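Local structure of Endoglucanase(Endo-1,4-beta-glucanase)protein (Pseudomonas stutzeri, 6R2J) at residues L11-V16 with C277-Y282; I141-H146 with F173-R178; A205-D210 with G248-Y253. The protein is an endoglucanase that probably hydrolyses internal beta-1,4-glucosidic bonds of cellulose chains, and it holds cellobiose in its cleft in this crystal. All blocks are in the same frame, centred on the assembly; numbering follows the deposited sequence.

Contact 1: residues L11-V16 with C277-Y282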
loop_
_atom_site.group_PDB
_atom_site.type_symbol
_atom_site.label_atom_id
_atom_site.label_comp_id
_atom_site.label_asym_id
_atom_site.label_seq_id
_atom_site.Cartn_x
_atom_site.Cartn_y
_atom_site.Cartn_z
ATOM N N LEU A 11 -18.323 -0.298 1.775
ATOM C CA LEU A 11 -17.061 0.411 1.937
ATOM C C LEU A 11 -16.304 0.487 0.617
ATOM O O LEU A 11 -16.489 -0.356 -0.263
ATOM C CB LEU A 11 -16.179 -0.257 2.985
ATOM C CG LEU A 11 -16.831 -0.457 4.352
ATOM C CD1 LEU A 11 -15.808 -1.109 5.293
ATOM C CD2 LEU A 11 -17.321 0.847 4.919
ATOM N N ALA A 12 -15.473 1.535 0.479
ATOM C CA ALA A 12 -14.512 1.640 -0.629
ATOM C C ALA A 12 -13.347 0.723 -0.280
ATOM O O ALA A 12 -12.381 1.137 0.358
ATOM C CB ALA A 12 -14.032 3.068 -0.854
ATOM N N LEU A 13 -13.454 -0.553 -0.691
ATOM C CA LEU A 13 -12.476 -1.566 -0.331
ATOM C C LEU A 13 -11.336 -1.637 -1.332
ATOM O O LEU A 13 -10.180 -1.812 -0.933
ATOM C CB LEU A 13 -13.142 -2.941 -0.275
ATOM C CG LEU A 13 -14.115 -3.277 0.853
ATOM C CD1 LEU A 13 -14.591 -4.747 0.646
ATOM C CD2 LEU A 13 -13.500 -3.119 2.256
ATOM N N HIS A 14 -11.633 -1.507 -2.626
ATOM C CA HIS A 14 -10.688 -1.847 -3.683
ATOM C C HIS A 14 -10.227 -0.600 -4.407
ATOM O O HIS A 14 -11.014 0.076 -5.094
ATOM C CB HIS A 14 -11.291 -2.872 -4.628
ATOM C CG HIS A 14 -11.668 -4.134 -3.930
ATOM N ND1 HIS A 14 -10.781 -4.820 -3.133
ATOM C CD2 HIS A 14 -12.847 -4.786 -3.828
ATOM C CE1 HIS A 14 -11.389 -5.862 -2.597
ATOM N NE2 HIS A 14 -12.637 -5.874 -3.019
ATOM N N GLY A 15 -8.952 -0.295 -4.211
ATOM C CA GLY A 15 -8.392 0.944 -4.663
ATOM C C GLY A 15 -7.210 0.678 -5.538
ATOM O O GLY A 15 -7.101 -0.421 -6.103
ATOM N N VAL A 16 -6.321 1.680 -5.630
ATOM C CA VAL A 16 -5.217 1.667 -6.573
ATOM C C VAL A 16 -3.994 2.280 -5.927
ATOM O O VAL A 16 -4.086 3.271 -5.209
ATOM C CB VAL A 16 -5.556 2.454 -7.860
ATOM C CG1 VAL A 16 -6.638 1.737 -8.710
ATOM C CG2 VAL A 16 -5.977 3.874 -7.527
ATOM N N CYS A 277 -14.606 -8.879 3.330
ATOM C CA CYS A 277 -14.588 -7.397 3.503
ATOM C C CYS A 277 -13.144 -6.903 3.703
ATOM O O CYS A 277 -12.932 -6.042 4.565
ATOM C CB CYS A 277 -15.443 -6.950 4.686
ATOM S SG CYS A 277 -17.217 -7.296 4.522
ATOM N N VAL A 278 -12.190 -7.413 2.916
ATOM C CA VAL A 278 -10.768 -7.078 3.032
ATOM C C VAL A 278 -10.418 -6.145 1.864
ATOM O O VAL A 278 -10.671 -6.513 0.704
ATOM C CB VAL A 278 -9.873 -8.328 3.028
ATOM C CG1 VAL A 278 -8.451 -7.946 2.742
ATOM C CG2 VAL A 278 -10.015 -9.064 4.365
ATOM N N PRO A 279 -9.935 -4.934 2.135
ATOM C CA PRO A 279 -9.594 -4.013 1.052
ATOM C C PRO A 279 -8.268 -4.391 0.395
ATOM O O PRO A 279 -7.504 -5.240 0.873
ATOM C CB PRO A 279 -9.536 -2.652 1.752
ATOM C CG PRO A 279 -9.152 -2.969 3.202
ATOM C CD PRO A 279 -9.748 -4.345 3.483
ATOM N N SER A 280 -8.020 -3.748 -0.744
ATOM C CA SER A 280 -6.880 -4.066 -1.584
ATOM C C SER A 280 -6.495 -2.820 -2.356
ATOM O O SER A 280 -7.288 -1.890 -2.485
ATOM C CB SER A 280 -7.243 -5.148 -2.606
ATOM O OG SER A 280 -8.094 -4.636 -3.633
ATOM N N ALA A 281 -5.285 -2.820 -2.906
ATOM C CA ALA A 281 -4.845 -1.755 -3.797
ATOM C C ALA A 281 -4.114 -2.386 -4.970
ATOM O O ALA A 281 -3.155 -3.140 -4.788
ATOM C CB ALA A 281 -3.971 -0.726 -3.060
ATOM N N TYR A 282 -4.627 -2.112 -6.168
ATOM C CA TYR A 282 -4.027 -2.579 -7.398
ATOM C C TYR A 282 -2.707 -1.873 -7.645
ATOM O O TYR A 282 -2.596 -0.673 -7.429
ATOM C CB TYR A 282 -4.972 -2.268 -8.570
ATOM C CG TYR A 282 -4.465 -2.872 -9.848
ATOM C CD1 TYR A 282 -4.781 -4.157 -10.163
ATOM C CD2 TYR A 282 -3.625 -2.178 -10.697
ATOM C CE1 TYR A 282 -4.323 -4.732 -11.282
ATOM C CE2 TYR A 282 -3.128 -2.759 -11.797
ATOM C CZ TYR A 282 -3.485 -4.050 -12.086
ATOM O OH TYR A 282 -2.991 -4.692 -13.176
HETATM O O HOH W 1 -7.958 -3.043 -5.885
#

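Contact 2: residues I141-H146 with F173-R178. With BGC (beta-D-glucopyranose), chain E; BGC (beta-D-glucopyranose), chain B.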
loop_
_atom_site.group_PDB
_atom_site.type_symbol
_atom_site.label_atom_id
_atom_site.label_comp_id
_atom_site.label_asym_id
_atom_site.label_seq_id
_atom_site.Cartn_x
_atom_site.Cartn_y
_atom_site.Cartn_z
ATOM N N ILE A 141 3.654 2.514 7.235
ATOM C CA ILE A 141 4.943 2.982 7.724
ATOM C C ILE A 141 6.137 2.322 7.036
ATOM O O ILE A 141 7.245 2.863 7.084
ATOM C CB ILE A 141 5.024 2.845 9.260
ATOM C CG1 ILE A 141 4.882 1.397 9.723
ATOM C CG2 ILE A 141 3.934 3.655 9.945
ATOM C CD1 ILE A 141 5.235 1.168 11.180
ATOM N N MET A 142 5.960 1.185 6.369
ATOM C CA MET A 142 7.072 0.625 5.606
ATOM C C MET A 142 6.557 -0.363 4.574
ATOM O O MET A 142 5.844 -1.291 4.926
ATOM C CB MET A 142 8.057 -0.111 6.528
ATOM C CG MET A 142 9.318 -0.649 5.859
ATOM S SD MET A 142 10.225 0.661 5.026
ATOM C CE MET A 142 10.440 1.854 6.339
ATOM N N ASN A 143 7.016 -0.213 3.340
ATOM C CA ASN A 143 6.774 -1.170 2.271
ATOM C C ASN A 143 7.793 -2.319 2.278
ATOM O O ASN A 143 9.019 -2.110 2.302
ATOM C CB ASN A 143 6.799 -0.430 0.919
ATOM C CG ASN A 143 6.594 -1.356 -0.290
ATOM O OD1 ASN A 143 5.482 -1.788 -0.534
ATOM N ND2 ASN A 143 7.668 -1.654 -1.040
ATOM N N GLU A 144 7.263 -3.536 2.256
ATOM C CA GLU A 144 8.028 -4.748 1.964
ATOM C C GLU A 144 9.375 -4.876 2.699
ATOM O O GLU A 144 10.421 -5.018 2.056
ATOM C CB GLU A 144 8.177 -4.966 0.474
ATOM C CG GLU A 144 6.806 -5.223 -0.208
ATOM C CD GLU A 144 6.879 -5.571 -1.703
ATOM O OE1 GLU A 144 7.981 -5.600 -2.294
ATOM O OE2 GLU A 144 5.783 -5.781 -2.291
ATOM N N PRO A 145 9.361 -4.911 4.024
ATOM C CA PRO A 145 10.574 -5.310 4.750
ATOM C C PRO A 145 11.089 -6.644 4.250
ATOM O O PRO A 145 10.324 -7.578 4.022
ATOM C CB PRO A 145 10.126 -5.413 6.210
ATOM C CG PRO A 145 8.696 -5.070 6.242
ATOM C CD PRO A 145 8.208 -4.627 4.896
ATOM N N HIS A 146 12.403 -6.742 4.099
ATOM C CA HIS A 146 12.976 -8.025 3.744
ATOM C C HIS A 146 14.407 -8.073 4.220
ATOM O O HIS A 146 15.082 -7.043 4.278
ATOM C CB HIS A 146 12.949 -8.253 2.232
ATOM C CG HIS A 146 13.820 -7.308 1.459
ATOM N ND1 HIS A 146 15.061 -7.651 0.971
ATOM C CD2 HIS A 146 13.613 -6.031 1.067
ATOM C CE1 HIS A 146 15.572 -6.630 0.301
ATOM N NE2 HIS A 146 14.713 -5.634 0.348
ATOM N N PHE A 173 -0.827 1.101 8.959
ATOM C CA PHE A 173 -0.735 -0.151 8.219
ATOM C C PHE A 173 0.629 -0.791 8.442
ATOM O O PHE A 173 1.684 -0.164 8.213
ATOM C CB PHE A 173 -1.041 0.098 6.742
ATOM C CG PHE A 173 -2.448 0.646 6.530
ATOM C CD1 PHE A 173 -2.741 1.972 6.770
ATOM C CD2 PHE A 173 -3.489 -0.181 6.121
ATOM C CE1 PHE A 173 -4.016 2.445 6.605
ATOM C CE2 PHE A 173 -4.773 0.322 5.927
ATOM C CZ PHE A 173 -5.018 1.614 6.186
ATOM N N ILE A 174 0.588 -2.035 8.908
ATOM C CA ILE A 174 1.770 -2.786 9.291
ATOM C C ILE A 174 1.978 -3.918 8.284
ATOM O O ILE A 174 1.161 -4.843 8.183
ATOM C CB ILE A 174 1.658 -3.327 10.730
ATOM C CG1 ILE A 174 1.332 -2.203 11.728
ATOM C CG2 ILE A 174 2.969 -4.067 11.138
ATOM C CD1 ILE A 174 2.391 -1.130 11.875
ATOM N N GLU A 175 3.102 -3.870 7.581
ATOM C CA GLU A 175 3.591 -4.970 6.775
ATOM C C GLU A 175 4.534 -5.876 7.583
ATOM O O GLU A 175 5.040 -5.512 8.666
ATOM C CB GLU A 175 4.291 -4.403 5.518
ATOM C CG GLU A 175 3.321 -3.536 4.706
ATOM C CD GLU A 175 3.860 -3.078 3.378
ATOM O OE1 GLU A 175 4.492 -3.898 2.694
ATOM O OE2 GLU A 175 3.626 -1.879 3.017
ATOM N N GLY A 176 4.733 -7.086 7.057
ATOM C CA GLY A 176 5.618 -8.062 7.635
ATOM C C GLY A 176 6.804 -8.389 6.736
ATOM O O GLY A 176 6.972 -7.890 5.625
ATOM N N GLU A 177 7.632 -9.271 7.262
ATOM C CA GLU A 177 8.865 -9.716 6.638
ATOM C C GLU A 177 8.569 -10.567 5.384
ATOM O O GLU A 177 7.407 -10.771 4.960
ATOM C CB GLU A 177 9.712 -10.366 7.743
ATOM C CG GLU A 177 11.025 -11.018 7.450
ATOM C CD GLU A 177 12.093 -10.133 6.834
ATOM O OE1 GLU A 177 12.296 -10.381 5.653
ATOM O OE2 GLU A 177 12.756 -9.277 7.494
ATOM N N ARG A 178 9.660 -10.985 4.737
ATOM C CA ARG A 178 9.595 -11.689 3.467
ATOM C C ARG A 178 8.807 -10.910 2.417
ATOM O O ARG A 178 7.956 -11.460 1.713
ATOM C CB ARG A 178 9.021 -13.098 3.608
ATOM C CG ARG A 178 9.578 -14.052 2.538
ATOM C CD ARG A 178 8.507 -14.997 2.036
ATOM N NE ARG A 178 8.870 -15.531 0.714
ATOM C CZ ARG A 178 8.896 -14.811 -0.409
ATOM N NH1 ARG A 178 8.547 -13.506 -0.381
ATOM N NH2 ARG A 178 9.270 -15.397 -1.558
HETATM C C2 BGC E . 7.250 -11.615 -2.262
HETATM C C3 BGC E . 6.090 -11.037 -1.515
HETATM C C4 BGC E . 5.884 -9.703 -2.154
HETATM C C5 BGC E . 6.193 -9.578 -3.613
HETATM C C6 BGC E . 5.814 -8.161 -3.923
HETATM C C1 BGC E . 7.658 -11.323 -3.728
HETATM O O2 BGC E . 7.289 -13.043 -1.856
HETATM O O3 BGC E . 6.348 -10.889 -0.114
HETATM O O4 BGC E . 4.569 -9.484 -1.698
HETATM O O5 BGC E . 7.668 -9.839 -3.784
HETATM O O6 BGC E . 6.497 -7.794 -5.152
HETATM C C2 BGC B . 11.470 -10.145 -5.288
HETATM C C3 BGC B . 10.309 -10.157 -4.328
HETATM C C4 BGC B . 9.833 -11.579 -4.440
HETATM C C5 BGC B . 10.925 -12.640 -4.070
HETATM C C6 BGC B . 10.503 -14.109 -4.310
HETATM C C1 BGC B . 12.628 -10.986 -4.720
HETATM O O1 BGC B . 13.837 -10.911 -5.406
HETATM O O2 BGC B . 12.014 -8.854 -5.522
HETATM O O3 BGC B . 9.171 -9.361 -4.682
HETATM O O4 BGC B . 8.752 -12.079 -3.665
HETATM O O5 BGC B . 12.293 -12.468 -4.609
HETATM O O6 BGC B . 9.148 -14.231 -3.900
HETATM O O HOH W 2 4.212 -1.186 7.275
#

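Contact 3: residues A205-D210 with G248-Y253. With BGC (beta-D-glucopyranose), chain E; TRS (2-amino-2-hydroxymethyl-propane-1,3-diol), chain G.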
loop_
_atom_site.group_PDB
_atom_site.type_symbol
_atom_site.label_atom_id
_atom_site.label_comp_id
_atom_site.label_asym_id
_atom_site.label_seq_id
_atom_site.Cartn_x
_atom_site.Cartn_y
_atom_site.Cartn_z
ATOM N N ALA A 205 -0.432 -7.217 3.522
ATOM C CA ALA A 205 0.408 -8.110 2.740
ATOM C C ALA A 205 0.227 -7.781 1.264
ATOM O O ALA A 205 -0.741 -7.116 0.862
ATOM C CB ALA A 205 0.037 -9.588 2.937
ATOM N N HIS A 206 1.165 -8.314 0.468
ATOM C CA HIS A 206 1.225 -8.185 -0.979
ATOM C C HIS A 206 1.111 -9.565 -1.583
ATOM O O HIS A 206 1.457 -10.563 -0.950
ATOM C CB HIS A 206 2.533 -7.519 -1.402
ATOM C CG HIS A 206 2.636 -6.111 -0.912
ATOM N ND1 HIS A 206 3.766 -5.341 -1.040
ATOM C CD2 HIS A 206 1.732 -5.335 -0.265
ATOM C CE1 HIS A 206 3.558 -4.158 -0.487
ATOM N NE2 HIS A 206 2.318 -4.114 -0.048
ATOM N N LEU A 207 0.596 -9.617 -2.804
ATOM C CA LEU A 207 0.304 -10.907 -3.409
ATOM C C LEU A 207 0.293 -10.771 -4.921
ATOM O O LEU A 207 -0.499 -10.007 -5.472
ATOM C CB LEU A 207 -1.058 -11.424 -2.901
ATOM C CG LEU A 207 -1.604 -12.795 -3.339
ATOM C CD1 LEU A 207 -2.650 -13.244 -2.286
ATOM C CD2 LEU A 207 -2.160 -12.761 -4.758
ATOM N N TYR A 208 1.155 -11.531 -5.579
ATOM C CA TYR A 208 1.203 -11.602 -7.021
ATOM C C TYR A 208 1.032 -13.052 -7.458
ATOM O O TYR A 208 1.036 -13.984 -6.651
ATOM C CB TYR A 208 2.498 -10.980 -7.545
ATOM C CG TYR A 208 2.567 -9.482 -7.336
ATOM C CD1 TYR A 208 2.018 -8.616 -8.267
ATOM C CD2 TYR A 208 3.201 -8.940 -6.212
ATOM C CE1 TYR A 208 2.103 -7.237 -8.094
ATOM C CE2 TYR A 208 3.257 -7.572 -6.000
ATOM C CZ TYR A 208 2.730 -6.714 -6.954
ATOM O OH TYR A 208 2.813 -5.352 -6.798
ATOM N N PHE A 209 0.875 -13.244 -8.756
ATOM C CA PHE A 209 0.431 -14.530 -9.275
ATOM C C PHE A 209 1.520 -15.352 -9.962
ATOM O O PHE A 209 1.213 -16.458 -10.429
ATOM C CB PHE A 209 -0.698 -14.292 -10.287
ATOM C CG PHE A 209 -1.934 -13.672 -9.708
ATOM C CD1 PHE A 209 -2.184 -13.712 -8.328
ATOM C CD2 PHE A 209 -2.876 -13.094 -10.551
ATOM C CE1 PHE A 209 -3.335 -13.160 -7.806
ATOM C CE2 PHE A 209 -4.045 -12.573 -10.044
ATOM C CZ PHE A 209 -4.269 -12.589 -8.666
ATOM N N ASP A 210 2.746 -14.819 -10.116
ATOM C CA ASP A 210 3.801 -15.550 -10.809
ATOM C C ASP A 210 4.493 -16.533 -9.860
ATOM O O ASP A 210 4.335 -16.489 -8.629
ATOM C CB ASP A 210 4.794 -14.649 -11.559
ATOM C CG ASP A 210 5.322 -13.501 -10.732
ATOM O OD1 ASP A 210 4.741 -13.212 -9.672
ATOM O OD2 ASP A 210 6.312 -12.856 -11.158
ATOM N N GLY A 248 -7.231 -6.740 7.943
ATOM C CA GLY A 248 -6.290 -6.846 6.840
ATOM C C GLY A 248 -6.443 -5.893 5.665
ATOM O O GLY A 248 -7.491 -5.283 5.453
ATOM N N PHE A 249 -5.397 -5.840 4.841
ATOM C CA PHE A 249 -5.314 -4.976 3.668
ATOM C C PHE A 249 -4.359 -5.689 2.711
ATOM O O PHE A 249 -3.232 -6.038 3.091
ATOM C CB PHE A 249 -4.854 -3.562 4.086
ATOM C CG PHE A 249 -4.594 -2.624 2.929
ATOM C CD1 PHE A 249 -5.475 -2.543 1.844
ATOM C CD2 PHE A 249 -3.466 -1.840 2.922
ATOM C CE1 PHE A 249 -5.232 -1.677 0.772
ATOM C CE2 PHE A 249 -3.198 -0.985 1.844
ATOM C CZ PHE A 249 -4.090 -0.897 0.770
ATOM N N LEU A 250 -4.820 -5.967 1.493
ATOM C CA LEU A 250 -3.927 -6.482 0.453
ATOM C C LEU A 250 -3.402 -5.305 -0.373
ATOM O O LEU A 250 -3.968 -4.928 -1.406
ATOM C CB LEU A 250 -4.652 -7.494 -0.415
ATOM C CG LEU A 250 -3.678 -8.367 -1.194
ATOM C CD1 LEU A 250 -2.950 -9.437 -0.300
ATOM C CD2 LEU A 250 -4.424 -9.011 -2.354
ATOM N N GLY A 251 -2.295 -4.731 0.095
ATOM C CA GLY A 251 -1.819 -3.447 -0.406
ATOM C C GLY A 251 -1.255 -3.447 -1.805
ATOM O O GLY A 251 -1.058 -2.373 -2.387
ATOM N N GLU A 252 -0.917 -4.609 -2.324
ATOM C CA GLU A 252 -0.520 -4.684 -3.715
ATOM C C GLU A 252 -0.865 -6.037 -4.306
ATOM O O GLU A 252 -0.763 -7.063 -3.640
ATOM C CB GLU A 252 0.978 -4.585 -3.917
ATOM C CG GLU A 252 1.574 -3.255 -3.577
ATOM C CD GLU A 252 3.052 -3.232 -3.832
ATOM O OE1 GLU A 252 3.540 -4.132 -4.580
ATOM O OE2 GLU A 252 3.715 -2.338 -3.255
ATOM N N TYR A 253 -1.192 -6.015 -5.594
ATOM C CA TYR A 253 -1.549 -7.152 -6.425
ATOM C C TYR A 253 -1.712 -6.505 -7.798
ATOM O O TYR A 253 -2.122 -5.344 -7.879
ATOM C CB TYR A 253 -2.837 -7.824 -5.958
ATOM C CG TYR A 253 -4.084 -7.134 -6.404
ATOM C CD1 TYR A 253 -4.612 -6.083 -5.660
ATOM C CD2 TYR A 253 -4.739 -7.535 -7.560
ATOM C CE1 TYR A 253 -5.732 -5.470 -6.040
ATOM C CE2 TYR A 253 -5.879 -6.899 -7.962
ATOM C CZ TYR A 253 -6.367 -5.864 -7.219
ATOM O OH TYR A 253 -7.522 -5.238 -7.655
HETATM C C2 BGC E . 7.250 -11.615 -2.262
HETATM C C3 BGC E . 6.090 -11.037 -1.515
HETATM C C4 BGC E . 5.884 -9.703 -2.154
HETATM C C5 BGC E . 6.193 -9.578 -3.613
HETATM C C6 BGC E . 5.814 -8.161 -3.923
HETATM C C1 BGC E . 7.658 -11.323 -3.728
HETATM O O2 BGC E . 7.289 -13.043 -1.856
HETATM O O3 BGC E . 6.348 -10.889 -0.114
HETATM O O4 BGC E . 4.569 -9.484 -1.698
HETATM O O5 BGC E . 7.668 -9.839 -3.784
HETATM O O6 BGC E . 6.497 -7.794 -5.152
HETATM C C TRS G . 6.564 -3.659 -5.620
HETATM C C1 TRS G . 6.384 -2.420 -4.726
HETATM C C2 TRS G . 5.606 -3.630 -6.827
HETATM C C3 TRS G . 8.032 -3.756 -6.101
HETATM N N TRS G . 6.191 -4.835 -4.801
HETATM O O1 TRS G . 6.251 -2.818 -3.385
HETATM O O2 TRS G . 5.588 -4.883 -7.504
HETATM O O3 TRS G . 8.909 -3.734 -4.987
#

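Contact 1: residues L11-V16 with C277-Y282
His14 and Ser280 face each other on neighbouring parallel strands, their side chains on the same face of the sheet. ND1 of the His14 ring lies 2.7 Å from Ser280 OG, a hydrogen bond in which either partner could give the proton, and the hydroxyl meets the ring at its edge, near the ring plane. Ser280 OG is placed for this by a first torsion that sets it between the backbone N and the carbonyl carbon (chi1 73°). The other ring nitrogen, NE2, bonds to Asn274, so both nitrogens are engaged and the rotation of the ring is fixed. Leu13 CB covers one ring face over its centre, and His14 CE1 comes within 3.4 Å of Val278 O, a buried carbonyl that has no hydrogen-bonding partner.

A water 2.8 Å from Ser280 OG donates to Gly15 O, which also accepts the N-H of Tyr282; that N...O distance is 3.0 Å, and the bond is nearly straight (174°) although the donor stands above the carbonyl plane. Gly15 N returns a bond of 2.9 Å to Ser280 O. Before the strand, Leu13 has CG anti to its carbonyl carbon (chi1 -71°); its branch CD2 lies 4.0 Å from Pro279 CB, while CD1 rests 3.9 Å from Cys277 CA, in the Schellman turn that ends helix 260-276.

This pairing of the first and last strands closes the barrel. Helix 260-276 covers the His14 and Ser280 face through Leu270, strand 54-59 flanks 14-18 on its other edge, and strand 248-252 flanks 280-285.

Contact 2: residues I141-H146 with F173-R178
Phe173 O takes a weak hydrogen bond from Ile141 N at 3.5 Å, where strand 171-175 runs beside the end of its neighbour. Next, Ile174 turns CD1 onto Ile141 CD1, methyl against methyl at 3.7 Å. Glu175 does most of the work: its backbone N gives its proton to a water 2.9 Å away, and its extended side chain, with CG anti to the carbonyl carbon (chi1 -58°), reaches into the 141-146 loop. There OE1 receives Glu144 N at 2.8 Å, almost straight (175°) but from above the carboxylate plane. OE2 lies only 3.0 Å from Met142 O, both acceptors; the salt bridge from OE2 to Arg56, which also bonds Asn143 OD1, probably eases that repulsion. Gly176 O then sits 3.4 Å from Pro145 CG. Glu177 bends at chi2, bringing CD toward His146, and its OE1 accepts Arg178 N at 2.9 Å while lying against His146 CA. Arg178 ends the walk at the sugar, its NH2 bonding O6 of the chain B glucose at 2.6 Å. Glu144, whose OE2 pairs with His206, follows Asn143 just beyond strand 136-140; such an Asn-Glu pair beyond the fourth strand is characteristic of the clan GH-A barrels, family 5 among them, and lies in the substrate cleft.

Contact 3: residues A205-D210 with G248-Y253
Ala205 and Leu250 form a parallel bridge between strands 201-206 and 248-252, the sixth and seventh of a (beta/alpha)8 barrel, and the contact continues past the strand ends into the sugar cleft. Gly251 N donates to Ala205 O at 2.9 Å, and further on Leu207 N bonds Glu252 O at 3.0 Å. On the Ala205 and Leu250 face, Leu250 CD1 packs 3.8 Å from Leu207 CB. In the cleft, Glu252 lies over the His206 ring: CG makes a CH-pi contact 3.7 Å from the ring centroid, and the carboxylate is stacked, its plane 19° from that of the ring. Tyr208 has CG anti to its carbonyl carbon (chi1 -68°); its OH donates to Glu252 OE1 at 2.6 Å, while the ring edge near CE2 passes 3.3 Å from C6 of the chain E glucose. An alanine here would probably leave Glu252 OE1 without its tyrosine donor and open a gap beside C6 of the sugar. Arg56 forms a salt bridge with Glu252 OE2, and in a bound Tris molecule, probably from the crystallisation liquor, the amine N donates to Glu252 OE1 at 2.8 Å and the hydroxyl O1 to OE2 at 2.6 Å.

Overall arrangement
From the N terminus, the chain lays down strand 14-18 and returns to it only some 260 residues later, at 280-285, so contact 1 closes the longest loop and with it the barrel. Contacts 2 and 3 both fall within that span and follow one another without crossing: 141-146 meets 173-178 with helix 152-166 in the loop between them, then 205-210 meets 248-253 with helix 229-244 in theirs. Contacts 2 and 3 share a cleft, where both touch the chain E glucose. Contact 3 passes on to contact 1 through backbone bonds between Leu250 and both Pro279 and Ala281. Contacts 1 and 2 do not touch; their centres lie about 18 Å apart.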